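Local coordinates for BRO1 protein (Saccharomyces cerevisiae, PDB 1ZB1) that helps sort cargo proteins into intralumenal vesicles of multivesicular bodies and recruits the deubiquitinase Doa4 to endosomes, at residues K14-E19 / Y100-S105; T125-A130 / S157-L162; K224-M229 / T247-L252. All blocks are in the same frame, centred on the assembly; numbering follows the deposited sequence.

The three contacts lie in the Bro1 domain, an elongated, largely helical part of the protein that may take part in Snf7 binding. Contacts 1 and 2 touch, their centres about 15 Å apart: the extended segment 14-19 lies on helix 118-139, where K16 N and N128 OD1 form a probable hydrogen bond of 2.9 Å, and K16 CD packs against F127 CD1. Contact 3 stands apart, its centre about 24 Å from that of contact 1 and about 21 Å from that of contact 2, with nearest atoms about 10 and 8 Å away. The loop joining its two helices nevertheless carries Y239, which meets Y104 of contact 1 and F127 of contact 2.

Contact 1: residues K14-E19 / Y100-S105; sequences KLKDTE and YDAEYS
Three partners grip K16 NZ: Y100 O through a hydrogen bond of 2.9 Å, a water that it shares with D101 OD1, and D173 through a salt bridge; a fourth, long ion pair runs to D101 OD1 at 3.9 Å. The lysine reaches them by bending twice near its end (chi3 62°, chi4 52°), so that its ammonium comes back over the backbone of the other segment, above the plane of the Y100 carbonyl. Two carboxylates probably stabilise its charge in these buried surroundings, and D101 is itself steadied by S171.

The two extended segments run roughly antiparallel, but the one direct bond between their backbones is Y100 N to D17 O, 2.9 Å and almost straight at 177°. Water takes over farther along. One molecule links L15 O to E103 N, another D17 N to D101 O, spanning a gap that the peptide groups do not close themselves. A third water donates to K14 O and also bonds Y104 OH, a hydroxyl that has a further partner in Y239.

Apolar surfaces fill in between. K14 CB meets A102 CB at 4.0 Å, and K14 CG packs against Y104 CD2 at 3.7 Å, the two side chains lying alongside with opposed directions. At the other end, E19 CG lies at the edge of the Y100 ring, 3.7 Å from CE1, while E19 OE1 forms a salt bridge with K112 of strand 112-115.

Segment 14-19 is thus sandwiched: L15 and K16 lean on helix 118-139, T18 bonds T98 and R56, and the segment leaving strand 97-100, the first strand of the small antiparallel hairpin, lies alongside it.

Contact 2: residues T125-A130 / S157-L162; sequences TLFNIA and SCFEYL
A130 CB sits squarely over the F159 ring, 3.5 Å from its centroid and 10° off the normal, and the same methyl group comes 3.5 Å from C158 CB. This is the tight part of the contact between helices 118-139 and 146-165, antiparallel neighbours here: the axes of segments 125-130 and 157-162 approach to 8.8 Å, with directions 153° apart. The small A130 is consistent with this close approach; F159, with CG beside its backbone N, swings its ring across to lie against the methyl.

The F159 ring is used both by its face and by its edge. While its face receives A130, its edge is directed at the face of F127 in a T-shaped pair, centroids 5.7 Å apart and planes at 76°, with CE1 nearest and displaced toward the rim of the F127 ring. L182 of helix 176-198 lies against both rings.

Next along, L126 and L162 lie side by side with opposed directions, their CD2 atoms 3.6 Å apart, and L126 CD1 reaches C158 CB at 3.8 Å. The looser flank is at Y161, which is partly exposed and offers little surface: L126 CD2 approaches its CD2 at 3.6 Å, the side chains roughly perpendicular. W349 of helix 349-371 meets the tyrosine ring and also touches L126 and C158.

No hydrogen bond joins the two segments, and T125 and N128 direct their polar groups elsewhere, to E121 O and K16 N. Cohesion between these two segments therefore rests on dispersion, CH-pi contact and exclusion of water from a buried apolar seam.

Contact 3: residues K224-M229 / T247-L252; sequences KCHDFM and TVTCKL
The imidazole of H226 is touched in two ways by helix 242-269. Over one face lies L252 CD2, 3.5 Å from CG, the methyl pressing near the root of the ring. At the edge, in the ring plane, T249 OG1 stands 3.1 Å from ND1 in a hydrogen bond that is noticeably bent (137°). V248 CG1 fits against the backbone of the facing segment, 3.6 Å from H226 N and 3.8 Å from C225 CB. Its other methyl, CG2, meets M229 SD more loosely at 4.3 Å.

Torsions and second partners help to place these groups. H226 CG is anti to its backbone N (chi1 174°), which carries the ring across to T249, whereas L252 takes the crowded position between N and the carbonyl carbon. T249 OG1 is held from behind by K245 O, one turn earlier in its own helix. C225 and M229 in turn pack on helix 176-198, so segments 224-229 and 247-252, whose axes come within 9.1 Å and run roughly antiparallel (140°), are backed by a third helix.

The H226-T249 bond is the only hydrogen bond between the two segments, beside apolar contacts of V248 and L252. Either residue could donate in it. Because K245 O can only accept, the threonine proton is probably directed there, which would leave OG1 to accept from ND1-H; this is consistent with a hydrogen on ND1 but does not say whether the ring is charged.

Contact 1: residues K14-E19 / Y100-S105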
ATOM      1  N   LYS A  14      -5.633   6.629  -5.649  1.00 19.77           N
ATOM      2  CA  LYS A  14      -6.823   7.474  -5.732  1.00 19.76           C
ATOM      3  C   LYS A  14      -7.944   7.082  -4.790  1.00 18.23           C
ATOM      4  O   LYS A  14      -8.189   5.897  -4.559  1.00 16.59           O
ATOM      5  CB  LYS A  14      -7.358   7.468  -7.167  1.00 21.85           C
ATOM      6  CG  LYS A  14      -6.368   8.009  -8.189  1.00 28.01           C
ATOM      7  CD  LYS A  14      -6.064   9.471  -7.913  1.00 32.69           C
ATOM      8  CE  LYS A  14      -5.114  10.050  -8.948  1.00 37.41           C
ATOM      9  NZ  LYS A  14      -4.795  11.478  -8.672  1.00 40.04           N
ATOM     10  N   LEU A  15      -8.626   8.092  -4.255  1.00 16.46           N
ATOM     11  CA  LEU A  15      -9.755   7.885  -3.348  1.00 17.30           C
ATOM     12  C   LEU A  15     -11.022   7.620  -4.158  1.00 17.34           C
ATOM     13  O   LEU A  15     -11.099   7.969  -5.343  1.00 17.91           O
ATOM     14  CB  LEU A  15     -10.005   9.141  -2.503  1.00 16.97           C
ATOM     15  CG  LEU A  15      -8.980   9.581  -1.465  1.00 17.43           C
ATOM     16  CD1 LEU A  15      -9.363  10.981  -0.909  1.00 17.30           C
ATOM     17  CD2 LEU A  15      -8.939   8.541  -0.345  1.00 13.96           C
ATOM     18  N   LYS A  16     -12.009   6.995  -3.522  1.00 16.36           N
ATOM     19  CA  LYS A  16     -13.292   6.763  -4.176  1.00 16.34           C
ATOM     20  C   LYS A  16     -14.221   7.882  -3.695  1.00 17.46           C
ATOM     21  O   LYS A  16     -14.297   8.148  -2.499  1.00 18.17           O
ATOM     22  CB  LYS A  16     -13.878   5.401  -3.774  1.00 17.70           C
ATOM     23  CG  LYS A  16     -13.061   4.187  -4.258  1.00 13.31           C
ATOM     24  CD  LYS A  16     -13.582   2.881  -3.645  1.00 15.46           C
ATOM     25  CE  LYS A  16     -15.022   2.587  -4.058  1.00 15.04           C
ATOM     26  NZ  LYS A  16     -15.193   2.652  -5.547  1.00 14.90           N
ATOM     27  N   ASP A  17     -14.907   8.551  -4.618  1.00 16.74           N
ATOM     28  CA  ASP A  17     -15.820   9.618  -4.232  1.00 18.63           C
ATOM     29  C   ASP A  17     -17.171   9.008  -3.854  1.00 18.90           C
ATOM     30  O   ASP A  17     -17.461   7.869  -4.208  1.00 19.21           O
ATOM     31  CB  ASP A  17     -16.017  10.622  -5.376  1.00 22.87           C
ATOM     32  CG  ASP A  17     -14.740  11.363  -5.734  1.00 26.88           C
ATOM     33  OD1 ASP A  17     -13.886  11.542  -4.842  1.00 30.45           O
ATOM     34  OD2 ASP A  17     -14.590  11.777  -6.904  1.00 31.21           O
ATOM     35  N   THR A  18     -17.983   9.767  -3.127  1.00 16.91           N
ATOM     36  CA  THR A  18     -19.304   9.305  -2.710  1.00 17.78           C
ATOM     37  C   THR A  18     -20.286  10.464  -2.740  1.00 18.23           C
ATOM     38  O   THR A  18     -19.891  11.628  -2.658  1.00 20.01           O
ATOM     39  CB  THR A  18     -19.285   8.740  -1.272  1.00 15.40           C
ATOM     40  OG1 THR A  18     -20.582   8.231  -0.935  1.00 16.84           O
ATOM     41  CG2 THR A  18     -18.922   9.848  -0.258  1.00 16.73           C
ATOM     42  N   GLU A  19     -21.569  10.156  -2.854  1.00 17.88           N
ATOM     43  CA  GLU A  19     -22.572  11.206  -2.860  1.00 18.53           C
ATOM     44  C   GLU A  19     -22.981  11.523  -1.430  1.00 18.14           C
ATOM     45  O   GLU A  19     -22.958  10.650  -0.562  1.00 14.30           O
ATOM     46  CB  GLU A  19     -23.802  10.780  -3.672  1.00 24.42           C
ATOM     47  CG  GLU A  19     -23.509  10.676  -5.160  1.00 30.47           C
ATOM     48  CD  GLU A  19     -24.756  10.564  -6.007  1.00 35.76           C
ATOM     49  OE1 GLU A  19     -24.622  10.658  -7.248  1.00 39.20           O
ATOM     50  OE2 GLU A  19     -25.859  10.383  -5.441  1.00 37.24           O
ATOM     51  N   TYR A 100     -18.518   6.052  -6.171  1.00 16.81           N
ATOM     52  CA  TYR A 100     -17.935   6.106  -7.509  1.00 17.49           C
ATOM     53  C   TYR A 100     -16.624   5.320  -7.553  1.00 18.13           C
ATOM     54  O   TYR A 100     -15.909   5.225  -6.554  1.00 16.63           O
ATOM     55  CB  TYR A 100     -17.616   7.556  -7.908  1.00 18.41           C
ATOM     56  CG  TYR A 100     -18.809   8.450  -8.170  1.00 20.30           C
ATOM     57  CD1 TYR A 100     -19.537   9.016  -7.120  1.00 20.87           C
ATOM     58  CD2 TYR A 100     -19.191   8.757  -9.479  1.00 21.87           C
ATOM     59  CE1 TYR A 100     -20.617   9.873  -7.370  1.00 22.69           C
ATOM     60  CE2 TYR A 100     -20.266   9.607  -9.739  1.00 23.33           C
ATOM     61  CZ  TYR A 100     -20.969  10.162  -8.686  1.00 24.18           C
ATOM     62  OH  TYR A 100     -22.011  11.014  -8.955  1.00 25.51           O
ATOM     63  N   ASP A 101     -16.299   4.763  -8.713  1.00 16.72           N
ATOM     64  CA  ASP A 101     -15.042   4.041  -8.856  1.00 17.05           C
ATOM     65  C   ASP A 101     -13.905   5.075  -8.835  1.00 18.55           C
ATOM     66  O   ASP A 101     -14.076   6.194  -9.329  1.00 18.35           O
ATOM     67  CB  ASP A 101     -14.989   3.291 -10.192  1.00 17.22           C
ATOM     68  CG  ASP A 101     -15.808   2.014 -10.191  1.00 19.26           C
ATOM     69  OD1 ASP A 101     -16.304   1.609  -9.120  1.00 15.48           O
ATOM     70  OD2 ASP A 101     -15.935   1.410 -11.273  1.00 21.39           O
ATOM     71  N   ALA A 102     -12.756   4.700  -8.275  1.00 20.59           N
ATOM     72  CA  ALA A 102     -11.604   5.604  -8.231  1.00 22.33           C
ATOM     73  C   ALA A 102     -11.244   6.023  -9.656  1.00 23.77           C
ATOM     74  O   ALA A 102     -11.283   5.206 -10.580  1.00 22.23           O
ATOM     75  CB  ALA A 102     -10.407   4.914  -7.563  1.00 20.79           C
ATOM     76  N   GLU A 103     -10.891   7.291  -9.836  1.00 25.90           N
ATOM     77  CA  GLU A 103     -10.556   7.802 -11.162  1.00 31.63           C
ATOM     78  C   GLU A 103      -9.059   7.892 -11.441  1.00 35.15           C
ATOM     79  O   GLU A 103      -8.398   8.830 -11.004  1.00 35.55           O
ATOM     80  CB  GLU A 103     -11.200   9.177 -11.362  1.00 32.41           C
ATOM     81  CG  GLU A 103     -12.713   9.125 -11.438  1.00 38.89           C
ATOM     82  CD  GLU A 103     -13.357  10.493 -11.588  1.00 41.22           C
ATOM     83  OE1 GLU A 103     -14.561  10.537 -11.917  1.00 43.39           O
ATOM     84  OE2 GLU A 103     -12.672  11.516 -11.374  1.00 44.19           O
ATOM     85  N   TYR A 104      -8.523   6.915 -12.167  1.00 38.38           N
ATOM     86  CA  TYR A 104      -7.102   6.929 -12.499  1.00 42.74           C
ATOM     87  C   TYR A 104      -6.897   7.553 -13.874  1.00 47.66           C
ATOM     88  O   TYR A 104      -6.531   8.722 -13.996  1.00 48.88           O
ATOM     89  CB  TYR A 104      -6.520   5.511 -12.508  1.00 40.42           C
ATOM     90  CG  TYR A 104      -6.603   4.773 -11.193  1.00 37.39           C
ATOM     91  CD1 TYR A 104      -7.617   3.853 -10.960  1.00 37.64           C
ATOM     92  CD2 TYR A 104      -5.658   4.984 -10.185  1.00 37.17           C
ATOM     93  CE1 TYR A 104      -7.694   3.154  -9.765  1.00 37.27           C
ATOM     94  CE2 TYR A 104      -5.725   4.288  -8.976  1.00 35.26           C
ATOM     95  CZ  TYR A 104      -6.749   3.374  -8.778  1.00 36.84           C
ATOM     96  OH  TYR A 104      -6.838   2.665  -7.602  1.00 37.37           O
ATOM     97  N   SER A 105      -7.132   6.750 -14.904  1.00 52.68           N
ATOM     98  CA  SER A 105      -6.989   7.181 -16.290  1.00 57.30           C
ATOM     99  C   SER A 105      -7.733   6.178 -17.159  1.00 60.14           C
ATOM    100  O   SER A 105      -8.667   6.530 -17.884  1.00 61.39           O
ATOM    101  CB  SER A 105      -5.511   7.209 -16.699  1.00 57.38           C
ATOM    102  OG  SER A 105      -4.791   8.204 -15.993  1.00 57.83           O
TER
HETATM  103  O   HOH W   1      -6.586   3.767  -5.267  1.00 36.70           O
HETATM  104  O   HOH W   2     -11.135   9.096  -7.769  1.00 24.59           O
HETATM  105  O   HOH W   3     -17.747   2.325  -6.953  1.00 14.18           O
HETATM  106  O   HOH W   4     -14.149   8.358  -7.480  1.00 16.83           O
HETATM  107  O   HOH W   5     -15.488  10.421  -9.169  1.00 41.84           O

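Contact 2: residues T125-A130 / S157-L162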
ATOM      1  N   THR A 125     -15.373   2.572   2.509  1.00 16.05           N
ATOM      2  CA  THR A 125     -14.741   3.409   3.517  1.00 15.40           C
ATOM      3  C   THR A 125     -13.330   2.878   3.846  1.00 15.45           C
ATOM      4  O   THR A 125     -12.374   3.649   3.947  1.00 13.18           O
ATOM      5  CB  THR A 125     -15.594   3.442   4.809  1.00 17.84           C
ATOM      6  OG1 THR A 125     -16.818   4.145   4.558  1.00 28.29           O
ATOM      7  CG2 THR A 125     -14.832   4.133   5.935  1.00  7.05           C
ATOM      8  N   LEU A 126     -13.198   1.563   4.010  1.00 15.73           N
ATOM      9  CA  LEU A 126     -11.893   0.974   4.332  1.00 14.90           C
ATOM     10  C   LEU A 126     -10.907   1.126   3.171  1.00 14.50           C
ATOM     11  O   LEU A 126      -9.695   1.255   3.375  1.00 14.37           O
ATOM     12  CB  LEU A 126     -12.053  -0.503   4.725  1.00 17.21           C
ATOM     13  CG  LEU A 126     -10.767  -1.296   5.008  1.00 19.31           C
ATOM     14  CD1 LEU A 126      -9.879  -0.554   6.008  1.00 17.58           C
ATOM     15  CD2 LEU A 126     -11.151  -2.667   5.550  1.00 15.37           C
ATOM     16  N   PHE A 127     -11.422   1.115   1.949  1.00 15.52           N
ATOM     17  CA  PHE A 127     -10.562   1.306   0.785  1.00 14.37           C
ATOM     18  C   PHE A 127      -9.928   2.703   0.900  1.00 12.67           C
ATOM     19  O   PHE A 127      -8.725   2.887   0.675  1.00 12.90           O
ATOM     20  CB  PHE A 127     -11.395   1.206  -0.501  1.00 13.22           C
ATOM     21  CG  PHE A 127     -10.589   1.359  -1.765  1.00 17.30           C
ATOM     22  CD1 PHE A 127     -10.278   2.620  -2.264  1.00 15.36           C
ATOM     23  CD2 PHE A 127     -10.132   0.231  -2.453  1.00 17.23           C
ATOM     24  CE1 PHE A 127      -9.523   2.769  -3.429  1.00 15.71           C
ATOM     25  CE2 PHE A 127      -9.371   0.359  -3.622  1.00 17.26           C
ATOM     26  CZ  PHE A 127      -9.063   1.628  -4.116  1.00 17.46           C
ATOM     27  N   ASN A 128     -10.742   3.693   1.252  1.00 13.61           N
ATOM     28  CA  ASN A 128     -10.231   5.055   1.394  1.00 14.27           C
ATOM     29  C   ASN A 128      -9.281   5.183   2.589  1.00 14.76           C
ATOM     30  O   ASN A 128      -8.308   5.932   2.535  1.00 16.52           O
ATOM     31  CB  ASN A 128     -11.399   6.053   1.488  1.00 14.32           C
ATOM     32  CG  ASN A 128     -12.004   6.363   0.116  1.00 17.22           C
ATOM     33  OD1 ASN A 128     -11.438   5.988  -0.912  1.00 16.37           O
ATOM     34  ND2 ASN A 128     -13.143   7.051   0.094  1.00 17.42           N
ATOM     35  N   ILE A 129      -9.555   4.444   3.662  1.00 16.31           N
ATOM     36  CA  ILE A 129      -8.689   4.463   4.841  1.00 14.24           C
ATOM     37  C   ILE A 129      -7.287   3.990   4.421  1.00 15.92           C
ATOM     38  O   ILE A 129      -6.266   4.590   4.788  1.00 14.89           O
ATOM     39  CB  ILE A 129      -9.251   3.532   5.944  1.00 14.11           C
ATOM     40  CG1 ILE A 129     -10.459   4.201   6.615  1.00 15.20           C
ATOM     41  CG2 ILE A 129      -8.173   3.210   6.974  1.00 13.76           C
ATOM     42  CD1 ILE A 129     -11.188   3.313   7.616  1.00 16.64           C
ATOM     43  N   ALA A 130      -7.243   2.915   3.640  1.00 14.03           N
ATOM     44  CA  ALA A 130      -5.968   2.376   3.154  1.00 15.75           C
ATOM     45  C   ALA A 130      -5.253   3.419   2.296  1.00 14.58           C
ATOM     46  O   ALA A 130      -4.043   3.648   2.441  1.00 16.16           O
ATOM     47  CB  ALA A 130      -6.217   1.096   2.336  1.00 15.72           C
ATOM     48  N   SER A 157      -1.813  -3.590   5.446  1.00 19.52           N
ATOM     49  CA  SER A 157      -2.749  -4.347   6.263  1.00 21.04           C
ATOM     50  C   SER A 157      -4.217  -4.130   5.851  1.00 21.70           C
ATOM     51  O   SER A 157      -4.992  -5.084   5.786  1.00 20.66           O
ATOM     52  CB  SER A 157      -2.548  -3.977   7.737  1.00 23.52           C
ATOM     53  OG  SER A 157      -3.450  -4.681   8.566  1.00 30.24           O
ATOM     54  N   CYS A 158      -4.600  -2.883   5.582  1.00 17.91           N
ATOM     55  CA  CYS A 158      -5.974  -2.581   5.178  1.00 17.68           C
ATOM     56  C   CYS A 158      -6.366  -3.207   3.831  1.00 16.94           C
ATOM     57  O   CYS A 158      -7.449  -3.785   3.706  1.00 14.00           O
ATOM     58  CB  CYS A 158      -6.189  -1.063   5.120  1.00 19.16           C
ATOM     59  SG  CYS A 158      -6.056  -0.229   6.729  1.00 18.39           S
ATOM     60  N   PHE A 159      -5.504  -3.082   2.824  1.00 16.11           N
ATOM     61  CA  PHE A 159      -5.796  -3.662   1.506  1.00 15.91           C
ATOM     62  C   PHE A 159      -5.856  -5.187   1.553  1.00 18.63           C
ATOM     63  O   PHE A 159      -6.633  -5.815   0.827  1.00 17.56           O
ATOM     64  CB  PHE A 159      -4.750  -3.229   0.479  1.00 16.34           C
ATOM     65  CG  PHE A 159      -4.934  -1.818  -0.013  1.00 15.14           C
ATOM     66  CD1 PHE A 159      -6.160  -1.413  -0.552  1.00 10.55           C
ATOM     67  CD2 PHE A 159      -3.879  -0.907   0.025  1.00 14.12           C
ATOM     68  CE1 PHE A 159      -6.333  -0.123  -1.052  1.00 15.13           C
ATOM     69  CE2 PHE A 159      -4.042   0.390  -0.476  1.00 15.24           C
ATOM     70  CZ  PHE A 159      -5.277   0.782  -1.017  1.00 13.01           C
ATOM     71  N   GLU A 160      -5.025  -5.772   2.407  1.00 18.14           N
ATOM     72  CA  GLU A 160      -4.981  -7.218   2.575  1.00 22.21           C
ATOM     73  C   GLU A 160      -6.311  -7.715   3.148  1.00 20.62           C
ATOM     74  O   GLU A 160      -6.877  -8.694   2.661  1.00 19.77           O
ATOM     75  CB  GLU A 160      -3.825  -7.591   3.512  1.00 27.10           C
ATOM     76  CG  GLU A 160      -3.747  -9.065   3.865  1.00 35.77           C
ATOM     77  CD  GLU A 160      -2.516  -9.391   4.691  1.00 41.23           C
ATOM     78  OE1 GLU A 160      -2.398  -8.873   5.824  1.00 46.15           O
ATOM     79  OE2 GLU A 160      -1.665 -10.162   4.200  1.00 45.47           O
ATOM     80  N   TYR A 161      -6.802  -7.034   4.178  1.00 18.48           N
ATOM     81  CA  TYR A 161      -8.073  -7.398   4.811  1.00 18.14           C
ATOM     82  C   TYR A 161      -9.212  -7.289   3.804  1.00 17.57           C
ATOM     83  O   TYR A 161     -10.119  -8.127   3.773  1.00 17.28           O
ATOM     84  CB  TYR A 161      -8.359  -6.478   6.001  1.00 18.09           C
ATOM     85  CG  TYR A 161      -9.654  -6.793   6.726  1.00 20.35           C
ATOM     86  CD1 TYR A 161      -9.676  -7.688   7.796  1.00 19.26           C
ATOM     87  CD2 TYR A 161     -10.857  -6.198   6.336  1.00 19.55           C
ATOM     88  CE1 TYR A 161     -10.863  -7.981   8.463  1.00 21.60           C
ATOM     89  CE2 TYR A 161     -12.051  -6.488   6.992  1.00 19.58           C
ATOM     90  CZ  TYR A 161     -12.044  -7.380   8.059  1.00 23.19           C
ATOM     91  OH  TYR A 161     -13.213  -7.655   8.734  1.00 25.92           O
ATOM     92  N   LEU A 162      -9.170  -6.242   2.988  1.00 17.31           N
ATOM     93  CA  LEU A 162     -10.183  -6.037   1.962  1.00 17.69           C
ATOM     94  C   LEU A 162     -10.196  -7.191   0.942  1.00 18.94           C
ATOM     95  O   LEU A 162     -11.261  -7.702   0.578  1.00 18.78           O
ATOM     96  CB  LEU A 162      -9.921  -4.715   1.228  1.00 17.03           C
ATOM     97  CG  LEU A 162     -10.305  -3.426   1.975  1.00 16.94           C
ATOM     98  CD1 LEU A 162      -9.715  -2.228   1.245  1.00 16.79           C
ATOM     99  CD2 LEU A 162     -11.829  -3.298   2.062  1.00 14.38           C
TER

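Contact 3: residues K224-M229 / T247-L252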
ATOM      1  N   LYS A 224       6.277  -9.533  -7.323  1.00 30.68           N
ATOM      2  CA  LYS A 224       4.872  -9.913  -7.153  1.00 29.75           C
ATOM      3  C   LYS A 224       3.948  -9.000  -7.952  1.00 28.40           C
ATOM      4  O   LYS A 224       2.996  -9.465  -8.580  1.00 28.72           O
ATOM      5  CB  LYS A 224       4.461  -9.838  -5.681  1.00 31.21           C
ATOM      6  CG  LYS A 224       5.040 -10.898  -4.767  1.00 33.10           C
ATOM      7  CD  LYS A 224       4.466 -10.707  -3.362  1.00 34.19           C
ATOM      8  CE  LYS A 224       5.000 -11.727  -2.364  1.00 35.16           C
ATOM      9  NZ  LYS A 224       4.479 -11.439  -0.989  1.00 35.89           N
ATOM     10  N   CYS A 225       4.221  -7.698  -7.899  1.00 26.24           N
ATOM     11  CA  CYS A 225       3.427  -6.702  -8.612  1.00 28.18           C
ATOM     12  C   CYS A 225       3.651  -6.865 -10.112  1.00 29.04           C
ATOM     13  O   CYS A 225       2.718  -6.764 -10.914  1.00 28.66           O
ATOM     14  CB  CYS A 225       3.840  -5.288  -8.181  1.00 28.57           C
ATOM     15  SG  CYS A 225       3.682  -4.948  -6.394  1.00 27.68           S
ATOM     16  N   HIS A 226       4.904  -7.109 -10.477  1.00 28.73           N
ATOM     17  CA  HIS A 226       5.283  -7.317 -11.866  1.00 28.54           C
ATOM     18  C   HIS A 226       4.475  -8.483 -12.429  1.00 29.26           C
ATOM     19  O   HIS A 226       3.846  -8.361 -13.477  1.00 29.34           O
ATOM     20  CB  HIS A 226       6.780  -7.644 -11.953  1.00 27.66           C
ATOM     21  CG  HIS A 226       7.239  -8.018 -13.327  1.00 27.97           C
ATOM     22  ND1 HIS A 226       7.656  -7.087 -14.253  1.00 28.01           N
ATOM     23  CD2 HIS A 226       7.318  -9.222 -13.942  1.00 29.15           C
ATOM     24  CE1 HIS A 226       7.974  -7.700 -15.379  1.00 31.69           C
ATOM     25  NE2 HIS A 226       7.779  -8.998 -15.216  1.00 29.98           N
ATOM     26  N   ASP A 227       4.503  -9.612 -11.723  1.00 31.85           N
ATOM     27  CA  ASP A 227       3.789 -10.814 -12.154  1.00 35.16           C
ATOM     28  C   ASP A 227       2.294 -10.595 -12.349  1.00 35.99           C
ATOM     29  O   ASP A 227       1.694 -11.170 -13.256  1.00 35.83           O
ATOM     30  CB  ASP A 227       4.009 -11.964 -11.161  1.00 36.26           C
ATOM     31  CG  ASP A 227       5.418 -12.535 -11.224  1.00 36.86           C
ATOM     32  OD1 ASP A 227       6.165 -12.197 -12.169  1.00 35.95           O
ATOM     33  OD2 ASP A 227       5.775 -13.332 -10.329  1.00 36.94           O
ATOM     34  N   PHE A 228       1.688  -9.771 -11.502  1.00 36.69           N
ATOM     35  CA  PHE A 228       0.261  -9.505 -11.625  1.00 38.34           C
ATOM     36  C   PHE A 228      -0.056  -8.702 -12.880  1.00 39.22           C
ATOM     37  O   PHE A 228      -1.043  -8.972 -13.562  1.00 38.29           O
ATOM     38  CB  PHE A 228      -0.253  -8.739 -10.409  1.00 39.19           C
ATOM     39  CG  PHE A 228      -1.709  -8.375 -10.502  1.00 39.29           C
ATOM     40  CD1 PHE A 228      -2.690  -9.358 -10.432  1.00 39.94           C
ATOM     41  CD2 PHE A 228      -2.099  -7.051 -10.672  1.00 37.85           C
ATOM     42  CE1 PHE A 228      -4.040  -9.025 -10.526  1.00 40.89           C
ATOM     43  CE2 PHE A 228      -3.447  -6.710 -10.769  1.00 39.09           C
ATOM     44  CZ  PHE A 228      -4.418  -7.699 -10.694  1.00 38.85           C
ATOM     45  N   MET A 229       0.786  -7.718 -13.179  1.00 40.49           N
ATOM     46  CA  MET A 229       0.589  -6.855 -14.339  1.00 43.42           C
ATOM     47  C   MET A 229       1.040  -7.509 -15.646  1.00 46.09           C
ATOM     48  O   MET A 229       0.781  -6.986 -16.729  1.00 45.71           O
ATOM     49  CB  MET A 229       1.347  -5.540 -14.135  1.00 41.43           C
ATOM     50  CG  MET A 229       1.054  -4.859 -12.806  1.00 41.39           C
ATOM     51  SD  MET A 229       2.147  -3.459 -12.478  1.00 40.11           S
ATOM     52  CE  MET A 229       1.174  -2.153 -13.182  1.00 35.84           C
ATOM     53  N   THR A 247       7.645   1.305 -13.983  1.00 26.84           N
ATOM     54  CA  THR A 247       8.415   1.600 -12.777  1.00 26.19           C
ATOM     55  C   THR A 247       8.603   0.375 -11.876  1.00 25.20           C
ATOM     56  O   THR A 247       9.645   0.215 -11.240  1.00 25.28           O
ATOM     57  CB  THR A 247       7.755   2.750 -11.997  1.00 26.20           C
ATOM     58  OG1 THR A 247       7.834   3.944 -12.784  1.00 26.10           O
ATOM     59  CG2 THR A 247       8.451   2.982 -10.665  1.00 23.95           C
ATOM     60  N   VAL A 248       7.599  -0.493 -11.830  1.00 21.99           N
ATOM     61  CA  VAL A 248       7.685  -1.703 -11.025  1.00 21.24           C
ATOM     62  C   VAL A 248       8.769  -2.603 -11.621  1.00 23.08           C
ATOM     63  O   VAL A 248       9.589  -3.182 -10.901  1.00 21.07           O
ATOM     64  CB  VAL A 248       6.322  -2.447 -11.006  1.00 21.00           C
ATOM     65  CG1 VAL A 248       6.506  -3.874 -10.504  1.00 19.73           C
ATOM     66  CG2 VAL A 248       5.339  -1.701 -10.104  1.00 20.09           C
ATOM     67  N   THR A 249       8.779  -2.710 -12.945  1.00 23.08           N
ATOM     68  CA  THR A 249       9.768  -3.536 -13.627  1.00 24.37           C
ATOM     69  C   THR A 249      11.179  -2.985 -13.416  1.00 24.12           C
ATOM     70  O   THR A 249      12.122  -3.741 -13.197  1.00 25.57           O
ATOM     71  CB  THR A 249       9.473  -3.618 -15.141  1.00 24.97           C
ATOM     72  OG1 THR A 249       8.198  -4.244 -15.337  1.00 24.16           O
ATOM     73  CG2 THR A 249      10.549  -4.432 -15.852  1.00 25.32           C
ATOM     74  N   CYS A 250      11.320  -1.670 -13.475  1.00 24.41           N
ATOM     75  CA  CYS A 250      12.622  -1.052 -13.277  1.00 25.47           C
ATOM     76  C   CYS A 250      13.131  -1.369 -11.865  1.00 26.57           C
ATOM     77  O   CYS A 250      14.266  -1.831 -11.685  1.00 23.25           O
ATOM     78  CB  CYS A 250      12.518   0.460 -13.470  1.00 26.65           C
ATOM     79  SG  CYS A 250      14.102   1.326 -13.387  1.00 28.85           S
ATOM     80  N   LYS A 251      12.279  -1.134 -10.870  1.00 25.40           N
ATOM     81  CA  LYS A 251      12.642  -1.387  -9.481  1.00 25.24           C
ATOM     82  C   LYS A 251      13.051  -2.832  -9.205  1.00 24.56           C
ATOM     83  O   LYS A 251      14.021  -3.074  -8.482  1.00 25.18           O
ATOM     84  CB  LYS A 251      11.498  -0.974  -8.537  1.00 24.26           C
ATOM     85  CG  LYS A 251      11.310   0.542  -8.410  1.00 23.48           C
ATOM     86  CD  LYS A 251      10.318   0.915  -7.303  1.00 23.41           C
ATOM     87  CE  LYS A 251      10.263   2.433  -7.088  1.00 22.87           C
ATOM     88  NZ  LYS A 251       9.274   2.842  -6.043  1.00 22.53           N
ATOM     89  N   LEU A 252      12.342  -3.795  -9.782  1.00 24.34           N
ATOM     90  CA  LEU A 252      12.697  -5.189  -9.531  1.00 25.13           C
ATOM     91  C   LEU A 252      14.119  -5.502 -10.005  1.00 25.38           C
ATOM     92  O   LEU A 252      14.880  -6.150  -9.288  1.00 24.42           O
ATOM     93  CB  LEU A 252      11.676  -6.134 -10.172  1.00 26.02           C
ATOM     94  CG  LEU A 252      11.742  -6.596 -11.620  1.00 28.62           C
ATOM     95  CD1 LEU A 252      12.821  -7.662 -11.783  1.00 29.15           C
ATOM     96  CD2 LEU A 252      10.382  -7.189 -11.998  1.00 31.71           C
TER